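Local coordinates for protein carbohydrate kinase (Agrobacterium tumefaciens, PDB 2NWH) that is probably a pfkB-family sugar kinase of the ribokinase clan, transferring a phosphoryl group from ATP to a carbohydrate substrate, at residues A127-I132 and G153-A158. Numbering follows the deposited sequence. Where two conformers were deposited one is given.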
loop_
_atom_site.group_PDB
_atom_site.type_symbol
_atom_site.label_atom_id
_atom_site.label_comp_id
_atom_site.label_asym_id
_atom_site.label_seq_id
_atom_site.Cartn_x
_atom_site.Cartn_y
_atom_site.Cartn_z
ATOM N N ALA A 127 23.096 -6.436 -4.987
ATOM C CA ALA A 127 22.683 -5.054 -4.748
ATOM C C ALA A 127 21.356 -4.969 -3.982
ATOM O O ALA A 127 21.187 -4.083 -3.126
ATOM C CB ALA A 127 22.612 -4.257 -6.099
ATOM N N VAL A 128 20.430 -5.897 -4.253
ATOM C CA VAL A 128 19.121 -5.903 -3.571
ATOM C C VAL A 128 19.338 -6.429 -2.133
ATOM O O VAL A 128 18.796 -5.874 -1.182
ATOM C CB VAL A 128 18.080 -6.787 -4.297
ATOM C CG1 VAL A 128 16.748 -6.913 -3.445
ATOM C CG2 VAL A 128 17.797 -6.272 -5.760
ATOM N N ARG A 129 20.146 -7.482 -1.981
ATOM C CA ARG A 129 20.423 -8.002 -0.626
ATOM C C ARG A 129 21.054 -6.947 0.269
ATOM O O ARG A 129 20.703 -6.845 1.421
ATOM C CB ARG A 129 21.300 -9.251 -0.637
ATOM C CG ARG A 129 21.146 -10.029 0.681
ATOM C CD ARG A 129 21.909 -11.310 0.661
ATOM N NE ARG A 129 21.538 -12.075 1.834
ATOM C CZ ARG A 129 20.782 -13.159 1.789
ATOM N NH1 ARG A 129 20.500 -13.822 2.912
ATOM N NH2 ARG A 129 20.347 -13.601 0.620
ATOM N N GLU A 130 21.961 -6.150 -0.271
ATOM C CA GLU A 130 22.585 -5.071 0.475
ATOM C C GLU A 130 21.560 -3.955 0.828
ATOM O O GLU A 130 21.614 -3.373 1.905
ATOM C CB GLU A 130 23.730 -4.488 -0.346
ATOM C CG GLU A 130 24.882 -5.501 -0.474
ATOM C CD GLU A 130 26.025 -5.001 -1.324
ATOM O OE1 GLU A 130 26.088 -3.808 -1.667
ATOM O OE2 GLU A 130 26.887 -5.832 -1.631
ATOM N N ALA A 131 20.653 -3.657 -0.084
ATOM C CA ALA A 131 19.565 -2.714 0.257
ATOM C C ALA A 131 18.792 -3.228 1.461
ATOM O O ALA A 131 18.469 -2.449 2.426
ATOM C CB ALA A 131 18.607 -2.496 -0.969
ATOM N N ILE A 132 18.486 -4.525 1.426
ATOM C CA ILE A 132 17.769 -5.186 2.536
ATOM C C ILE A 132 18.556 -5.071 3.861
ATOM O O ILE A 132 18.000 -4.679 4.903
ATOM C CB ILE A 132 17.376 -6.657 2.172
ATOM C CG1 ILE A 132 16.332 -6.628 1.022
ATOM C CG2 ILE A 132 16.844 -7.418 3.415
ATOM C CD1 ILE A 132 15.957 -7.954 0.432
ATOM N N GLY A 153 10.349 -13.323 0.975
ATOM C CA GLY A 153 10.105 -13.903 2.303
ATOM C C GLY A 153 11.318 -14.692 2.870
ATOM O O GLY A 153 11.743 -14.474 4.022
ATOM N N LEU A 154 11.916 -15.572 2.062
ATOM C CA LEU A 154 13.163 -16.280 2.487
ATOM C C LEU A 154 14.334 -15.326 2.863
ATOM O O LEU A 154 15.025 -15.546 3.862
ATOM C CB LEU A 154 13.622 -17.270 1.426
ATOM C CG LEU A 154 13.219 -18.753 1.465
ATOM C CD1 LEU A 154 11.745 -18.967 1.581
ATOM C CD2 LEU A 154 13.711 -19.455 0.207
ATOM N N ILE A 155 14.535 -14.267 2.076
ATOM C CA ILE A 155 15.605 -13.292 2.331
ATOM C C ILE A 155 15.362 -12.524 3.620
ATOM O O ILE A 155 16.268 -12.385 4.439
ATOM C CB ILE A 155 15.800 -12.300 1.168
ATOM C CG1 ILE A 155 16.300 -13.019 -0.080
ATOM C CG2 ILE A 155 16.814 -11.232 1.559
ATOM C CD1 ILE A 155 16.383 -12.090 -1.331
ATOM N N ALA A 156 14.127 -12.038 3.801
ATOM C CA ALA A 156 13.740 -11.400 5.051
ATOM C C ALA A 156 14.012 -12.283 6.262
ATOM O O ALA A 156 14.537 -11.795 7.258
ATOM C CB ALA A 156 12.289 -11.025 5.032
ATOM N N ARG A 157 13.619 -13.551 6.166
ATOM C CA ARG A 157 13.922 -14.552 7.207
ATOM C C ARG A 157 15.421 -14.525 7.483
ATOM O O ARG A 157 15.837 -14.169 8.584
ATOM C CB ARG A 157 13.511 -15.953 6.749
ATOM C CG ARG A 157 13.350 -17.010 7.875
ATOM C CD ARG A 157 13.215 -18.416 7.242
ATOM N NE ARG A 157 12.045 -18.508 6.359
ATOM C CZ ARG A 157 11.801 -19.526 5.550
ATOM N NH1 ARG A 157 12.631 -20.558 5.525
ATOM N NH2 ARG A 157 10.733 -19.519 4.769
ATOM N N ALA A 158 16.225 -14.869 6.471
ATOM C CA ALA A 158 17.670 -15.017 6.639
ATOM C C ALA A 158 18.326 -13.749 7.189
ATOM O O ALA A 158 19.264 -13.834 7.984
ATOM C CB ALA A 158 18.347 -15.462 5.331
#
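Ile155 wedges between Ile132 and Arg129, and its branches illustrate how one beta-branched residue can serve an apolar and a charged neighbour at once. CB faces helix 126-134; CG2 carries on toward it, while CG1 turns off along the gap. CG2, anti to the backbone N, ends 3.6 Å from Ile132 CD1, the tip of a side chain that runs nearly perpendicular to that of Ile155. In one of two conformers modelled for Arg129, the same methyl lies over one face of its guanidinium, and Ile155 CG1 is 4.1 Å from Arg129 NH2. The CG1 branch ends at Ile155 CD1, 4.5 Å from Ile132 CD1; beyond the two segments Ile155 also touches Leu123. The setting is a helical layer flanking the main sheet of a ribokinase-like alpha/beta fold: helix 126-134 leads into strand 137-141, helix 146-158 follows that strand, and the two segments cross at -50° with their axes 11.0 Å apart. At that spacing side chains alone bridge the gap. Ile132 also touches Leu7 of strand 5-9, placing the isoleucine pair on the sheet side. Arg129 supplies the outer side: its chain is extended from CG to NE, with CG anti to the backbone N (chi1 -160°), which carries the guanidinium across to the second helix. In that conformer Arg129 NH1 comes within 3.6 Å of Ala158 CB, at the guanidinium edge, near its plane.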